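Local coordinates for IPT/TIG domain-containing protein BACOVA_02650 (Bacteroides ovatus, PDB 5E7H) that binds polysaccharide at the bacterial cell surface, probably capturing xyloglucan before its transport into the periplasm for degradation, at residues 29-40 / 54-62. Sequence-based numbering, arbitrary orientation.
Sequences VSRVNINGEFDI and ISFVLPQAP
Strands 31-34 and 54-57, on which Val32 and Ile34 meet Ile54 and Phe56, belong to different antiparallel sheets; their axes pass 10.6 Å apart with N-to-C directions 54° apart, a gap filled by side chains. No direct hydrogen bond joins the two segments. Ile40 lies crosswise over one face of the Phe56 ring, its CG1 3.9 Å from the centroid in a CH-pi contact, and its CD1 continues to Pro59 CD. Val32 CG1 and Ile34 CD1 reach the far end of the same ring, while Val32 CG2 meets Ile54 CD1 at 3.9 Å. Phe38 is clasped on both faces: Ile34 CB from its own hairpin on one, Gln60 CG on the other, 3.7 Å from the centroid. A chi1 of 62° sets Gln60 CG between its backbone N and carbonyl carbon, and the extended chain lays the amide along the ring, stacked with planes 12° apart. Gln60 O, 3.4 Å from Phe38 CZ, is buried with no hydrogen-bond partner in the model. One water accepts from Gln60 NE2 and donates to Ala61 O (2.7 Å) and, weakly, Glu37 OE1. Pro62 CB packs on Asn35 ND2 at 3.5 Å; that nitrogen donates to Gln64 O and Phe83 O, and Glu37 OE1 accepts from Thr63 N. The chemistry implies an apolar sandwich core in this IPT/TIG domain, edged by turn residues Asn35 and Glu37 bonding around Pro62 and to Phe83.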
# COMPACT_ATOMS: atom_id res chain seq x y z
N VAL A 29 0.45 14.04 -24.25
CA VAL A 29 -0.15 12.78 -23.86
C VAL A 29 -1.54 12.69 -24.46
O VAL A 29 -2.37 13.58 -24.24
CB VAL A 29 -0.20 12.64 -22.33
CG1 VAL A 29 -1.01 11.40 -21.90
CG2 VAL A 29 1.22 12.57 -21.76
N SER A 30 -1.78 11.64 -25.23
CA SER A 30 -3.03 11.49 -25.96
C SER A 30 -3.88 10.35 -25.41
O SER A 30 -5.05 10.22 -25.74
CB SER A 30 -2.76 11.27 -27.45
OG SER A 30 -2.02 10.09 -27.68
N ARG A 31 -3.29 9.53 -24.55
CA ARG A 31 -4.04 8.43 -23.97
C ARG A 31 -3.34 7.90 -22.73
O ARG A 31 -2.13 7.73 -22.73
CB ARG A 31 -4.21 7.30 -24.97
CG ARG A 31 -5.17 6.23 -24.52
CD ARG A 31 -5.20 5.08 -25.49
NE ARG A 31 -6.27 4.14 -25.17
CZ ARG A 31 -6.41 2.95 -25.73
NH1 ARG A 31 -5.55 2.53 -26.66
NH2 ARG A 31 -7.42 2.17 -25.37
N VAL A 32 -4.12 7.65 -21.69
CA VAL A 32 -3.66 6.87 -20.54
C VAL A 32 -4.68 5.76 -20.30
O VAL A 32 -5.82 6.02 -19.91
CB VAL A 32 -3.48 7.72 -19.26
CG1 VAL A 32 -3.12 6.85 -18.05
CG2 VAL A 32 -2.39 8.77 -19.48
N ASN A 33 -4.26 4.52 -20.58
CA ASN A 33 -5.14 3.37 -20.45
C ASN A 33 -4.82 2.59 -19.19
O ASN A 33 -3.66 2.29 -18.92
CB ASN A 33 -5.03 2.44 -21.66
CG ASN A 33 -5.89 1.21 -21.53
OD1 ASN A 33 -5.43 0.18 -21.06
ND2 ASN A 33 -7.17 1.33 -21.90
N ILE A 34 -5.86 2.28 -18.42
CA ILE A 34 -5.75 1.51 -17.20
C ILE A 34 -6.14 0.05 -17.40
O ILE A 34 -7.32 -0.26 -17.58
CB ILE A 34 -6.64 2.11 -16.10
CG1 ILE A 34 -6.41 3.62 -15.94
CG2 ILE A 34 -6.37 1.41 -14.79
CD1 ILE A 34 -4.97 4.07 -15.68
N ASN A 35 -5.12 -0.82 -17.43
CA ASN A 35 -5.30 -2.27 -17.43
C ASN A 35 -6.16 -2.80 -18.56
O ASN A 35 -6.76 -3.86 -18.44
CB ASN A 35 -5.88 -2.73 -16.07
CG ASN A 35 -4.88 -2.56 -14.93
OD1 ASN A 35 -3.86 -1.89 -15.09
ND2 ASN A 35 -5.16 -3.20 -13.79
N GLY A 36 -6.15 -2.07 -19.68
CA GLY A 36 -6.97 -2.38 -20.85
C GLY A 36 -8.47 -2.45 -20.56
O GLY A 36 -9.23 -3.12 -21.26
N GLU A 37 -8.91 -1.71 -19.54
CA GLU A 37 -10.33 -1.67 -19.17
C GLU A 37 -10.98 -0.32 -19.41
O GLU A 37 -12.13 -0.27 -19.84
CB GLU A 37 -10.49 -2.05 -17.71
CG GLU A 37 -10.12 -3.49 -17.47
CD GLU A 37 -10.38 -3.97 -16.06
OE1 GLU A 37 -11.21 -3.36 -15.35
OE2 GLU A 37 -9.73 -4.97 -15.67
N PHE A 38 -10.26 0.75 -19.12
CA PHE A 38 -10.79 2.10 -19.36
C PHE A 38 -9.67 3.11 -19.53
O PHE A 38 -8.56 2.88 -19.08
CB PHE A 38 -11.72 2.52 -18.21
CG PHE A 38 -11.06 2.51 -16.85
CD1 PHE A 38 -11.07 1.37 -16.03
CD2 PHE A 38 -10.42 3.65 -16.35
CE1 PHE A 38 -10.46 1.36 -14.80
CE2 PHE A 38 -9.82 3.64 -15.12
CZ PHE A 38 -9.83 2.50 -14.33
N ASP A 39 -9.99 4.24 -20.16
CA ASP A 39 -9.05 5.34 -20.39
C ASP A 39 -9.32 6.47 -19.41
O ASP A 39 -10.46 6.68 -18.99
CB ASP A 39 -9.13 5.88 -21.83
CG ASP A 39 -8.73 4.87 -22.87
OD1 ASP A 39 -7.90 3.99 -22.58
OD2 ASP A 39 -9.22 4.97 -24.01
N ILE A 40 -8.28 7.22 -19.08
CA ILE A 40 -8.43 8.47 -18.35
C ILE A 40 -8.69 9.57 -19.38
O ILE A 40 -7.91 9.72 -20.30
CB ILE A 40 -7.16 8.81 -17.53
CG1 ILE A 40 -6.75 7.64 -16.63
CG2 ILE A 40 -7.36 10.11 -16.73
CD1 ILE A 40 -7.73 7.26 -15.56
N ILE A 54 3.00 12.91 -14.85
CA ILE A 54 1.58 13.09 -15.07
C ILE A 54 0.82 12.61 -13.84
O ILE A 54 1.29 11.74 -13.08
CB ILE A 54 1.07 12.37 -16.33
CG1 ILE A 54 1.24 10.87 -16.21
CG2 ILE A 54 1.80 12.89 -17.58
CD1 ILE A 54 0.60 10.09 -17.35
N SER A 55 -0.35 13.19 -13.64
CA SER A 55 -1.22 12.75 -12.57
C SER A 55 -2.68 12.85 -12.95
O SER A 55 -3.05 13.61 -13.84
CB SER A 55 -0.97 13.55 -11.29
OG SER A 55 -1.26 14.93 -11.49
N PHE A 56 -3.50 12.07 -12.26
CA PHE A 56 -4.93 12.02 -12.51
C PHE A 56 -5.58 11.31 -11.35
O PHE A 56 -4.93 10.53 -10.64
CB PHE A 56 -5.25 11.28 -13.80
CG PHE A 56 -4.66 9.90 -13.85
CD1 PHE A 56 -5.35 8.82 -13.34
CD2 PHE A 56 -3.41 9.70 -14.42
CE1 PHE A 56 -4.79 7.55 -13.37
CE2 PHE A 56 -2.85 8.43 -14.45
CZ PHE A 56 -3.54 7.37 -13.93
N VAL A 57 -6.87 11.56 -11.17
CA VAL A 57 -7.65 10.85 -10.18
C VAL A 57 -8.14 9.52 -10.76
O VAL A 57 -8.64 9.51 -11.89
CB VAL A 57 -8.83 11.72 -9.76
CG1 VAL A 57 -9.73 10.96 -8.81
CG2 VAL A 57 -8.33 13.01 -9.12
N LEU A 58 -7.99 8.43 -10.00
CA LEU A 58 -8.46 7.11 -10.44
C LEU A 58 -10.01 7.10 -10.36
O LEU A 58 -10.56 7.19 -9.27
CB LEU A 58 -7.85 5.99 -9.60
CG LEU A 58 -8.20 4.58 -10.07
CD1 LEU A 58 -7.54 4.26 -11.39
CD2 LEU A 58 -7.81 3.57 -9.02
N PRO A 59 -10.71 7.00 -11.50
CA PRO A 59 -12.17 7.17 -11.45
C PRO A 59 -12.96 5.92 -11.03
O PRO A 59 -14.12 6.05 -10.61
CB PRO A 59 -12.52 7.56 -12.87
CG PRO A 59 -11.48 6.95 -13.72
CD PRO A 59 -10.22 6.95 -12.89
N GLN A 60 -12.35 4.75 -11.14
CA GLN A 60 -13.00 3.49 -10.82
C GLN A 60 -11.91 2.44 -10.66
O GLN A 60 -10.79 2.66 -11.12
CB GLN A 60 -13.98 3.07 -11.91
CG GLN A 60 -13.30 2.84 -13.26
CD GLN A 60 -14.26 2.65 -14.42
OE1 GLN A 60 -14.55 3.59 -15.16
NE2 GLN A 60 -14.73 1.42 -14.60
N ALA A 61 -12.23 1.33 -10.00
CA ALA A 61 -11.27 0.24 -9.82
C ALA A 61 -11.23 -0.67 -11.04
O ALA A 61 -12.27 -1.11 -11.51
CB ALA A 61 -11.61 -0.57 -8.60
N PRO A 62 -10.03 -0.98 -11.54
CA PRO A 62 -9.91 -2.12 -12.46
C PRO A 62 -10.45 -3.41 -11.83
O PRO A 62 -10.28 -3.60 -10.63
CB PRO A 62 -8.39 -2.24 -12.68
CG PRO A 62 -7.80 -0.99 -12.16
CD PRO A 62 -8.72 -0.44 -11.14
O HOH W 1 -13.27 -1.08 -14.02